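Local structure of Nrps/pks (Streptomyces albus, 4OPE) at residues 178-183 against 429-434; 182-187 against 266-271; 195-200 against 245-250. The protein probably catalyses decarboxylative carbon–carbon bond formation as a ketosynthase domain of an AT-less type I polyketide synthase that makes oxazolomycin. All coordinates share one frame; numbering follows the deposited sequence.

Contact 1 of 3, residues 178-183 against 429-434; sequences SSLTAL and AHVILE
Leu180 and Leu183 pack on Ala429 and Val431 in a purely apolar helix-on-sheet contact, deep inside the thiolase-type ketosynthase fold. The helix segment 178-183 is the start of helix 178-192. The strand segment 429-434 belongs to strand 427-434. Their axes come within 7.8 Å and cross at 59°. No hydrogen bond joins the two segments, and every touching residue is buried. The closest side-chain meeting is at the base of Leu180, where its CB lies 3.5 Å from CB of Ala429. A small residue at this point lets the helix backbone sit near the strand, with the CA atoms of the pair 5.9 Å apart. Further out, the Leu180 fork crosses Val431 at about a right angle. Leu180 CD1 is 3.9 Å from Val431 CG1, and Leu180 CD2 is 4.0 Å from the same methyl. CG1 of Val431 lies between its backbone N and carbonyl carbon (chi1 48°), which turns the two methyls to different leucines. Val431 CG2 meets Leu183 CD2 at 4.0 Å. Leu183 extends with CG anti to the backbone N and so carries its fork along the strand to this methyl. Val431 therefore lies against leucines from successive turns of the helix. Thr181 adds only a marginal touch on Ala429. Its hydroxyl hydrogen-bonds with Thr174, and the residue also packs on Ile170 of the second subunit. In ketosynthases the helix at this position begins just after the nucleophilic cysteine. Helix 356-370 lies alongside, with Leu361 touching both Leu183 and Leu433. Strands 263-272 and 416-422 flank strand 427-434, and helix 284-298 packs on its other face through His430 and Ile432.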
ATOM      1  N   SER A 178       7.730  -3.207   4.449  1.00 29.00           N
ATOM      2  CA  SER A 178       6.849  -3.271   3.316  1.00 30.01           C
ATOM      3  C   SER A 178       6.705  -4.647   2.652  1.00 31.58           C
ATOM      4  O   SER A 178       5.587  -5.117   2.426  1.00 33.82           O
ATOM      5  CB  SER A 178       7.318  -2.224   2.311  1.00 28.54           C
ATOM      6  OG  SER A 178       7.015  -0.932   2.795  1.00 26.76           O
ATOM      7  N   SER A 179       7.812  -5.299   2.346  1.00 31.82           N
ATOM      8  CA  SER A 179       7.754  -6.643   1.763  1.00 34.10           C
ATOM      9  C   SER A 179       6.961  -7.656   2.568  1.00 33.89           C
ATOM     10  O   SER A 179       6.215  -8.452   1.988  1.00 35.25           O
ATOM     11  CB  SER A 179       9.158  -7.213   1.566  1.00 37.55           C
ATOM     12  OG  SER A 179       9.850  -6.497   0.528  1.00 42.92           O
ATOM     13  N   LEU A 180       7.150  -7.686   3.887  1.00 33.61           N
ATOM     14  CA  LEU A 180       6.384  -8.615   4.720  1.00 33.25           C
ATOM     15  C   LEU A 180       4.974  -8.116   4.912  1.00 32.51           C
ATOM     16  O   LEU A 180       4.064  -8.891   5.101  1.00 32.81           O
ATOM     17  CB  LEU A 180       7.037  -8.850   6.066  1.00 33.55           C
ATOM     18  CG  LEU A 180       8.466  -9.357   6.028  1.00 36.01           C
ATOM     19  CD1 LEU A 180       8.874  -9.822   7.414  1.00 37.58           C
ATOM     20  CD2 LEU A 180       8.694 -10.492   5.041  1.00 37.00           C
ATOM     21  N   THR A 181       4.763  -6.817   4.890  1.00 32.05           N
ATOM     22  CA  THR A 181       3.398  -6.355   4.974  1.00 31.83           C
ATOM     23  C   THR A 181       2.634  -6.877   3.740  1.00 32.44           C
ATOM     24  O   THR A 181       1.479  -7.321   3.842  1.00 31.18           O
ATOM     25  CB  THR A 181       3.321  -4.832   5.030  1.00 30.99           C
ATOM     26  OG1 THR A 181       3.828  -4.377   6.272  1.00 31.43           O
ATOM     27  CG2 THR A 181       1.936  -4.417   4.990  1.00 31.64           C
ATOM     28  N   ALA A 182       3.295  -6.821   2.583  1.00 30.90           N
ATOM     29  CA  ALA A 182       2.692  -7.309   1.385  1.00 31.80           C
ATOM     30  C   ALA A 182       2.453  -8.833   1.451  1.00 31.89           C
ATOM     31  O   ALA A 182       1.365  -9.342   1.086  1.00 33.43           O
ATOM     32  CB  ALA A 182       3.556  -6.928   0.191  1.00 32.55           C
ATOM     33  N   LEU A 183       3.445  -9.572   1.918  1.00 30.03           N
ATOM     34  CA  LEU A 183       3.241 -10.984   2.101  1.00 30.99           C
ATOM     35  C   LEU A 183       1.999 -11.219   2.906  1.00 31.78           C
ATOM     36  O   LEU A 183       1.262 -12.150   2.623  1.00 32.79           O
ATOM     37  CB  LEU A 183       4.410 -11.648   2.827  1.00 31.68           C
ATOM     38  CG  LEU A 183       4.289 -13.153   3.045  1.00 32.12           C
ATOM     39  CD1 LEU A 183       4.153 -13.927   1.772  1.00 32.19           C
ATOM     40  CD2 LEU A 183       5.551 -13.608   3.711  1.00 34.23           C
ATOM     41  N   ALA A 429       6.264  -6.209  10.997  1.00 30.70           N
ATOM     42  CA  ALA A 429       5.730  -7.398  10.410  1.00 31.90           C
ATOM     43  C   ALA A 429       6.575  -8.566  10.834  1.00 33.57           C
ATOM     44  O   ALA A 429       7.799  -8.425  10.952  1.00 35.62           O
ATOM     45  CB  ALA A 429       5.740  -7.295   8.904  1.00 31.47           C
ATOM     46  N   HIS A 430       5.918  -9.704  11.088  1.00 33.54           N
ATOM     47  CA  HIS A 430       6.598 -10.963  11.416  1.00 34.21           C
ATOM     48  C   HIS A 430       5.988 -12.106  10.627  1.00 34.31           C
ATOM     49  O   HIS A 430       4.757 -12.148  10.475  1.00 33.61           O
ATOM     50  CB  HIS A 430       6.445 -11.262  12.898  1.00 35.03           C
ATOM     51  CG  HIS A 430       7.392 -12.289  13.413  1.00 36.92           C
ATOM     52  ND1 HIS A 430       8.720 -12.003  13.692  1.00 36.99           N
ATOM     53  CD2 HIS A 430       7.203 -13.595  13.744  1.00 37.97           C
ATOM     54  CE1 HIS A 430       9.318 -13.102  14.141  1.00 38.25           C
ATOM     55  NE2 HIS A 430       8.421 -14.080  14.187  1.00 40.05           N
ATOM     56  N   VAL A 431       6.835 -13.029  10.158  1.00 34.14           N
ATOM     57  CA  VAL A 431       6.360 -14.249   9.502  1.00 35.20           C
ATOM     58  C   VAL A 431       7.088 -15.535   9.920  1.00 36.35           C
ATOM     59  O   VAL A 431       8.295 -15.572  10.077  1.00 36.05           O
ATOM     60  CB  VAL A 431       6.300 -14.102   7.958  1.00 36.82           C
ATOM     61  CG1 VAL A 431       7.554 -13.509   7.406  1.00 38.74           C
ATOM     62  CG2 VAL A 431       6.079 -15.436   7.276  1.00 38.03           C
ATOM     63  N   ILE A 432       6.291 -16.591  10.142  1.00 38.97           N
ATOM     64  CA  ILE A 432       6.769 -17.921  10.477  1.00 38.14           C
ATOM     65  C   ILE A 432       6.633 -18.843   9.266  1.00 38.00           C
ATOM     66  O   ILE A 432       5.530 -18.987   8.706  1.00 37.46           O
ATOM     67  CB  ILE A 432       5.922 -18.549  11.589  1.00 39.31           C
ATOM     68  CG1 ILE A 432       5.634 -17.562  12.730  1.00 42.57           C
ATOM     69  CG2 ILE A 432       6.631 -19.730  12.178  1.00 39.45           C
ATOM     70  CD1 ILE A 432       6.769 -17.302  13.691  1.00 41.73           C
ATOM     71  N   LEU A 433       7.744 -19.462   8.867  1.00 37.21           N
ATOM     72  CA  LEU A 433       7.756 -20.425   7.770  1.00 38.10           C
ATOM     73  C   LEU A 433       8.152 -21.841   8.193  1.00 41.94           C
ATOM     74  O   LEU A 433       8.834 -22.060   9.200  1.00 46.31           O
ATOM     75  CB  LEU A 433       8.711 -19.964   6.688  1.00 36.98           C
ATOM     76  CG  LEU A 433       8.407 -18.589   6.117  1.00 36.93           C
ATOM     77  CD1 LEU A 433       9.390 -18.265   5.020  1.00 36.77           C
ATOM     78  CD2 LEU A 433       7.012 -18.493   5.537  1.00 38.15           C
ATOM     79  N   GLU A 434       7.709 -22.820   7.420  1.00 44.34           N
ATOM     80  CA  GLU A 434       8.068 -24.198   7.680  1.00 44.15           C
ATOM     81  C   GLU A 434       8.503 -24.799   6.377  1.00 43.31           C
ATOM     82  O   GLU A 434       7.865 -24.613   5.345  1.00 39.57           O
ATOM     83  CB  GLU A 434       6.874 -24.950   8.260  1.00 47.48           C
ATOM     84  CG  GLU A 434       7.159 -26.359   8.743  1.00 52.25           C
ATOM     85  CD  GLU A 434       5.918 -27.062   9.303  1.00 57.49           C
ATOM     86  OE1 GLU A 434       6.045 -27.799  10.303  1.00 65.78           O
ATOM     87  OE2 GLU A 434       4.806 -26.884   8.766  1.00 62.09           O
TER

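Contact 2 of 3, residues 182-187 against 266-271; sequences ALHLAC and RSTAVN
His184 and Thr268 stand with their CA atoms 5.7 Å apart where helix segment 182-187 crosses strand segment 266-271. The axes approach to 8.0 Å, and their directions differ by 120°. The two residues are joined by a hydrogen bond, His184 ND1 to Thr268 OG1 at 2.8 Å, in which either could be the donor. The hydroxyl meets the imidazole at its edge, near the ring plane. His184 CG is anti to the backbone N (chi1 168°), which sends the ring out from the helix to the strand. Val270 lies over one face of the same ring, and its CG2 makes a CH-pi contact 4.1 Å from the centroid. Its CG1 also lies above that face, offset to the rim. The ring is thus held at its edge by a polar bond and on a face by methyl groups. On its other nitrogen, NE2, it has a weak hydrogen bond to Asp194 of the second subunit, so the contact reaches the dimer interface. A classic beta bulge places Arg266 and Ser267 together opposite Ile432 of the next strand. Strand 427-434 runs beside the segment, helix 284-298 backs the strand's far face, and Phe124 of strand 121-126 packs on the helix at Ala182, Leu185 and Ala186.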
ATOM      1  N   ALA A 182       3.295  -6.821   2.583  1.00 30.90           N
ATOM      2  CA  ALA A 182       2.692  -7.309   1.385  1.00 31.80           C
ATOM      3  C   ALA A 182       2.453  -8.833   1.451  1.00 31.89           C
ATOM      4  O   ALA A 182       1.365  -9.342   1.086  1.00 33.43           O
ATOM      5  CB  ALA A 182       3.556  -6.928   0.191  1.00 32.55           C
ATOM      6  N   LEU A 183       3.445  -9.572   1.918  1.00 30.03           N
ATOM      7  CA  LEU A 183       3.241 -10.984   2.101  1.00 30.99           C
ATOM      8  C   LEU A 183       1.999 -11.219   2.906  1.00 31.78           C
ATOM      9  O   LEU A 183       1.262 -12.150   2.623  1.00 32.79           O
ATOM     10  CB  LEU A 183       4.410 -11.648   2.827  1.00 31.68           C
ATOM     11  CG  LEU A 183       4.289 -13.153   3.045  1.00 32.12           C
ATOM     12  CD1 LEU A 183       4.153 -13.927   1.772  1.00 32.19           C
ATOM     13  CD2 LEU A 183       5.551 -13.608   3.711  1.00 34.23           C
ATOM     14  N   HIS A 184       1.807 -10.410   3.943  1.00 32.55           N
ATOM     15  CA  HIS A 184       0.689 -10.570   4.835  1.00 33.96           C
ATOM     16  C   HIS A 184      -0.625 -10.294   4.154  1.00 34.20           C
ATOM     17  O   HIS A 184      -1.551 -11.049   4.314  1.00 38.67           O
ATOM     18  CB  HIS A 184       0.873  -9.695   6.042  1.00 34.94           C
ATOM     19  CG  HIS A 184      -0.333  -9.559   6.897  1.00 35.28           C
ATOM     20  ND1 HIS A 184      -0.632 -10.455   7.892  1.00 36.32           N
ATOM     21  CD2 HIS A 184      -1.289  -8.604   6.943  1.00 36.37           C
ATOM     22  CE1 HIS A 184      -1.725 -10.058   8.520  1.00 37.80           C
ATOM     23  NE2 HIS A 184      -2.144  -8.936   7.964  1.00 36.99           N
ATOM     24  N   LEU A 185      -0.689  -9.269   3.344  1.00 33.55           N
ATOM     25  CA  LEU A 185      -1.908  -8.931   2.664  1.00 33.92           C
ATOM     26  C   LEU A 185      -2.219  -9.929   1.578  1.00 35.14           C
ATOM     27  O   LEU A 185      -3.393 -10.230   1.330  1.00 35.64           O
ATOM     28  CB  LEU A 185      -1.803  -7.523   2.073  1.00 35.26           C
ATOM     29  CG  LEU A 185      -1.872  -6.344   3.059  1.00 36.68           C
ATOM     30  CD1 LEU A 185      -1.770  -5.003   2.335  1.00 36.85           C
ATOM     31  CD2 LEU A 185      -3.145  -6.417   3.883  1.00 36.56           C
ATOM     32  N   ALA A 186      -1.180 -10.441   0.928  1.00 34.64           N
ATOM     33  CA  ALA A 186      -1.367 -11.465  -0.079  1.00 35.86           C
ATOM     34  C   ALA A 186      -1.944 -12.761   0.503  1.00 38.65           C
ATOM     35  O   ALA A 186      -2.797 -13.414  -0.126  1.00 39.60           O
ATOM     36  CB  ALA A 186      -0.059 -11.768  -0.781  1.00 35.21           C
ATOM     37  N   CYS A 187      -1.469 -13.147   1.683  1.00 39.86           N
ATOM     38  CA  CYS A 187      -1.947 -14.347   2.324  1.00 40.72           C
ATOM     39  C   CYS A 187      -3.385 -14.186   2.721  1.00 43.09           C
ATOM     40  O   CYS A 187      -4.171 -15.120   2.533  1.00 46.78           O
ATOM     41  CB  CYS A 187      -1.122 -14.686   3.532  1.00 42.52           C
ATOM     42  SG  CYS A 187       0.527 -15.280   3.085  1.00 45.92           S
ATOM     43  N   ARG A 266       3.270 -20.634   7.865  1.00 40.29           N
ATOM     44  CA  ARG A 266       2.508 -21.000   9.053  1.00 43.53           C
ATOM     45  C   ARG A 266       1.679 -19.840   9.614  1.00 42.71           C
ATOM     46  O   ARG A 266       0.537 -20.029   9.984  1.00 45.09           O
ATOM     47  CB  ARG A 266       3.436 -21.594  10.123  1.00 47.26           C
ATOM     48  CG  ARG A 266       3.953 -23.021   9.786  1.00 52.40           C
ATOM     49  CD  ARG A 266       3.045 -24.150  10.284  1.00 56.16           C
ATOM     50  NE  ARG A 266       2.998 -24.221  11.759  1.00 63.58           N
ATOM     51  CZ  ARG A 266       3.920 -24.804  12.544  1.00 67.40           C
ATOM     52  NH1 ARG A 266       4.975 -25.416  12.011  1.00 71.98           N
ATOM     53  NH2 ARG A 266       3.787 -24.795  13.873  1.00 67.08           N
ATOM     54  N   SER A 267       2.258 -18.650   9.663  1.00 41.32           N
ATOM     55  CA  SER A 267       1.557 -17.450  10.089  1.00 41.61           C
ATOM     56  C   SER A 267       2.239 -16.142   9.621  1.00 40.58           C
ATOM     57  O   SER A 267       3.440 -16.104   9.277  1.00 36.16           O
ATOM     58  CB  SER A 267       1.415 -17.419  11.618  1.00 43.30           C
ATOM     59  OG  SER A 267       2.626 -17.024  12.265  1.00 41.80           O
ATOM     60  N   THR A 268       1.425 -15.087   9.587  1.00 40.26           N
ATOM     61  CA  THR A 268       1.927 -13.732   9.411  1.00 43.57           C
ATOM     62  C   THR A 268       1.225 -12.772  10.359  1.00 41.16           C
ATOM     63  O   THR A 268       0.075 -12.977  10.716  1.00 43.41           O
ATOM     64  CB  THR A 268       1.780 -13.184   7.968  1.00 43.71           C
ATOM     65  OG1 THR A 268       0.401 -13.086   7.626  1.00 44.13           O
ATOM     66  CG2 THR A 268       2.469 -14.082   6.995  1.00 45.16           C
ATOM     67  N   ALA A 269       1.934 -11.721  10.738  1.00 39.07           N
ATOM     68  CA  ALA A 269       1.337 -10.692  11.524  1.00 39.03           C
ATOM     69  C   ALA A 269       1.972  -9.320  11.298  1.00 37.45           C
ATOM     70  O   ALA A 269       3.188  -9.194  10.966  1.00 35.69           O
ATOM     71  CB  ALA A 269       1.409 -11.086  12.979  1.00 42.31           C
ATOM     72  N   VAL A 270       1.117  -8.301  11.443  1.00 35.56           N
ATOM     73  CA  VAL A 270       1.527  -6.898  11.384  1.00 34.10           C
ATOM     74  C   VAL A 270       0.901  -6.099  12.507  1.00 33.04           C
ATOM     75  O   VAL A 270      -0.152  -6.439  13.049  1.00 32.70           O
ATOM     76  CB  VAL A 270       1.246  -6.235  10.012  1.00 34.44           C
ATOM     77  CG1 VAL A 270       1.881  -7.050   8.898  1.00 33.93           C
ATOM     78  CG2 VAL A 270      -0.248  -6.089   9.749  1.00 35.94           C
ATOM     79  N   ASN A 271       1.602  -5.049  12.887  1.00 34.27           N
ATOM     80  CA  ASN A 271       1.092  -4.095  13.871  1.00 35.47           C
ATOM     81  C   ASN A 271       1.880  -2.788  13.852  1.00 35.57           C
ATOM     82  O   ASN A 271       2.618  -2.485  12.896  1.00 34.69           O
ATOM     83  CB  ASN A 271       1.069  -4.754  15.261  1.00 36.82           C
ATOM     84  CG  ASN A 271       2.430  -4.803  15.943  1.00 37.82           C
ATOM     85  OD1 ASN A 271       3.487  -4.640  15.329  1.00 40.34           O
ATOM     86  ND2 ASN A 271       2.398  -5.035  17.233  1.00 37.28           N
TER

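Contact 3 of 3, residues 195-200 against 245-250; sequences CEVAVA and AVLLKR
Ala200 O accepts a hydrogen bond from Val246 N at 2.9 Å, nearly straight at 168°. Ala245 CA makes a weaker CA-H...O contact with Ala200 O at 3.3 Å. This oxygen belongs to an antiparallel ladder between neighbouring strands 197-204 and 242-250 of the mixed thiolase-fold sheet. Ala200 with Val246 and Ala198 with Leu248 are the hydrogen-bonded pairs; Val199 with Leu247 is non-hydrogen-bonded. Ala198 O accepts Leu248 N in its carbonyl plane, whereas the return bond from Ala198 N reaches Leu248 O from above the plane. On one face, Leu247 CD1 sits between Val197 CG1, 3.7 Å away, and Val199 CG2, 3.8 Å away. Val197 CG2 runs beside Lys249 CG at 4.1 Å. An alanine in place of Val197 would probably leave a gap beside Leu247 CD1 and the Lys249 chain free to shift. Helix 93-108 covers this face through Leu105, which touches Val199, Ala245 and Leu247. Helix 178-192 packs on the opposite face, where Ala198, Ala200, Val246 and Leu248 point. There Leu248 reaches diagonally over the ladder, with its CD1 4.0 Å from Ala200 CB.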
ATOM      1  N   CYS A 195      -8.376 -13.625  -4.208  1.00 39.83           N
ATOM      2  CA  CYS A 195      -7.715 -14.295  -5.290  1.00 40.44           C
ATOM      3  C   CYS A 195      -7.317 -15.715  -4.866  1.00 40.17           C
ATOM      4  O   CYS A 195      -7.661 -16.130  -3.773  1.00 39.57           O
ATOM      5  CB  CYS A 195      -6.509 -13.474  -5.771  1.00 41.43           C
ATOM      6  SG  CYS A 195      -5.326 -13.041  -4.478  1.00 43.34           S
ATOM      7  N   GLU A 196      -6.675 -16.467  -5.765  1.00 40.11           N
ATOM      8  CA  GLU A 196      -6.305 -17.862  -5.492  1.00 42.54           C
ATOM      9  C   GLU A 196      -4.826 -18.030  -5.463  1.00 37.73           C
ATOM     10  O   GLU A 196      -4.321 -18.915  -4.815  1.00 37.63           O
ATOM     11  CB  GLU A 196      -6.899 -18.816  -6.549  1.00 47.65           C
ATOM     12  CG  GLU A 196      -8.433 -18.842  -6.555  1.00 54.26           C
ATOM     13  CD  GLU A 196      -9.025 -19.010  -7.959  1.00 62.95           C
ATOM     14  OE1 GLU A 196      -9.126 -20.162  -8.454  1.00 72.71           O
ATOM     15  OE2 GLU A 196      -9.404 -17.985  -8.576  1.00 68.08           O
ATOM     16  N   VAL A 197      -4.147 -17.193  -6.218  1.00 34.91           N
ATOM     17  CA  VAL A 197      -2.724 -17.176  -6.298  1.00 33.15           C
ATOM     18  C   VAL A 197      -2.352 -15.731  -6.104  1.00 32.26           C
ATOM     19  O   VAL A 197      -3.165 -14.852  -6.452  1.00 33.03           O
ATOM     20  CB  VAL A 197      -2.296 -17.637  -7.679  1.00 33.23           C
ATOM     21  CG1 VAL A 197      -0.805 -17.416  -7.894  1.00 34.11           C
ATOM     22  CG2 VAL A 197      -2.644 -19.091  -7.837  1.00 32.74           C
ATOM     23  N   ALA A 198      -1.174 -15.471  -5.524  1.00 30.75           N
ATOM     24  CA  ALA A 198      -0.721 -14.071  -5.331  1.00 31.02           C
ATOM     25  C   ALA A 198       0.759 -13.838  -5.548  1.00 29.30           C
ATOM     26  O   ALA A 198       1.571 -14.681  -5.222  1.00 28.91           O
ATOM     27  CB  ALA A 198      -1.091 -13.606  -3.939  1.00 33.02           C
ATOM     28  N   VAL A 199       1.113 -12.704  -6.105  1.00 28.71           N
ATOM     29  CA  VAL A 199       2.520 -12.310  -6.160  1.00 29.74           C
ATOM     30  C   VAL A 199       2.732 -11.350  -5.037  1.00 29.68           C
ATOM     31  O   VAL A 199       2.031 -10.372  -4.975  1.00 29.42           O
ATOM     32  CB  VAL A 199       2.815 -11.556  -7.445  1.00 30.54           C
ATOM     33  CG1 VAL A 199       4.197 -10.935  -7.437  1.00 29.83           C
ATOM     34  CG2 VAL A 199       2.650 -12.493  -8.606  1.00 31.27           C
ATOM     35  N   ALA A 200       3.671 -11.616  -4.140  1.00 30.66           N
ATOM     36  CA  ALA A 200       4.035 -10.622  -3.085  1.00 30.89           C
ATOM     37  C   ALA A 200       5.478 -10.305  -3.220  1.00 29.99           C
ATOM     38  O   ALA A 200       6.299 -11.207  -3.297  1.00 30.40           O
ATOM     39  CB  ALA A 200       3.816 -11.210  -1.698  1.00 32.80           C
ATOM     40  N   ALA A 245      10.369 -11.206  -5.194  1.00 27.08           N
ATOM     41  CA  ALA A 245       8.985 -11.613  -5.156  1.00 26.70           C
ATOM     42  C   ALA A 245       8.876 -13.108  -4.918  1.00 27.21           C
ATOM     43  O   ALA A 245       9.750 -13.877  -5.316  1.00 25.88           O
ATOM     44  CB  ALA A 245       8.326 -11.240  -6.468  1.00 27.49           C
ATOM     45  N   VAL A 246       7.787 -13.495  -4.271  1.00 27.06           N
ATOM     46  CA  VAL A 246       7.457 -14.868  -4.089  1.00 28.09           C
ATOM     47  C   VAL A 246       6.075 -15.092  -4.677  1.00 29.73           C
ATOM     48  O   VAL A 246       5.269 -14.149  -4.852  1.00 28.74           O
ATOM     49  CB  VAL A 246       7.416 -15.240  -2.594  1.00 28.98           C
ATOM     50  CG1 VAL A 246       8.791 -15.135  -1.967  1.00 29.72           C
ATOM     51  CG2 VAL A 246       6.450 -14.370  -1.819  1.00 28.33           C
ATOM     52  N   LEU A 247       5.762 -16.354  -4.945  1.00 31.39           N
ATOM     53  CA  LEU A 247       4.448 -16.697  -5.541  1.00 30.32           C
ATOM     54  C   LEU A 247       3.724 -17.597  -4.587  1.00 30.62           C
ATOM     55  O   LEU A 247       4.282 -18.595  -4.134  1.00 29.85           O
ATOM     56  CB  LEU A 247       4.604 -17.372  -6.914  1.00 29.61           C
ATOM     57  CG  LEU A 247       3.270 -17.585  -7.672  1.00 29.86           C
ATOM     58  CD1 LEU A 247       2.665 -16.287  -8.106  1.00 30.15           C
ATOM     59  CD2 LEU A 247       3.476 -18.412  -8.902  1.00 30.46           C
ATOM     60  N   LEU A 248       2.486 -17.230  -4.294  1.00 32.22           N
ATOM     61  CA  LEU A 248       1.706 -17.854  -3.231  1.00 35.17           C
ATOM     62  C   LEU A 248       0.465 -18.592  -3.743  1.00 37.09           C
ATOM     63  O   LEU A 248      -0.113 -18.228  -4.772  1.00 39.32           O
ATOM     64  CB  LEU A 248       1.290 -16.783  -2.240  1.00 36.27           C
ATOM     65  CG  LEU A 248       2.440 -15.965  -1.642  1.00 36.51           C
ATOM     66  CD1 LEU A 248       1.930 -14.645  -1.083  1.00 36.60           C
ATOM     67  CD2 LEU A 248       3.130 -16.758  -0.549  1.00 37.95           C
ATOM     68  N   LYS A 249       0.068 -19.619  -3.007  1.00 37.81           N
ATOM     69  CA  LYS A 249      -0.937 -20.601  -3.451  1.00 40.41           C
ATOM     70  C   LYS A 249      -1.484 -21.319  -2.219  1.00 41.08           C
ATOM     71  O   LYS A 249      -0.757 -21.475  -1.244  1.00 39.07           O
ATOM     72  CB  LYS A 249      -0.244 -21.666  -4.293  1.00 44.02           C
ATOM     73  CG  LYS A 249      -0.854 -22.031  -5.628  1.00 46.66           C
ATOM     74  CD  LYS A 249       0.246 -22.397  -6.598  1.00 49.06           C
ATOM     75  CE  LYS A 249      -0.252 -22.555  -8.035  1.00 54.47           C
ATOM     76  NZ  LYS A 249       0.813 -22.141  -9.015  1.00 54.92           N
ATOM     77  N   ARG A 250      -2.726 -21.786  -2.265  1.00 43.23           N
ATOM     78  CA  ARG A 250      -3.206 -22.767  -1.289  1.00 45.21           C
ATOM     79  C   ARG A 250      -2.469 -24.078  -1.435  1.00 48.02           C
ATOM     80  O   ARG A 250      -2.212 -24.507  -2.571  1.00 49.02           O
ATOM     81  CB  ARG A 250      -4.681 -23.037  -1.472  1.00 46.05           C
ATOM     82  CG  ARG A 250      -5.541 -21.930  -0.939  1.00 49.64           C
ATOM     83  CD  ARG A 250      -6.979 -22.326  -1.026  1.00 54.89           C
ATOM     84  NE  ARG A 250      -7.906 -21.224  -0.806  1.00 58.46           N
ATOM     85  CZ  ARG A 250      -8.258 -20.766   0.394  1.00 61.59           C
ATOM     86  NH1 ARG A 250      -7.722 -21.274   1.514  1.00 58.56           N
ATOM     87  NH2 ARG A 250      -9.147 -19.776   0.468  1.00 63.77           N
TER

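Helix 178-192 ties the three contacts together. Contacts 1 and 2 use successive, overlapping parts of it, and their centres are about 5 Å apart. Their strands are neighbours, linked by a probable hydrogen bond from His430 N to Ala269 O of 2.8 Å. Contact 3 is centred about 13 Å from contact 1 and 12 Å from contact 2, on strands of the same sheet. Leu183 bridges all three: its CD1 lies 3.7 Å from Leu248 CD1. Ala186 CB adds a 3.5 Å touch on Leu248 CD1. The start of the helix, in contact 1, is the part nearest the probable active-site cysteine, while contact 2 lies toward the dimer interface.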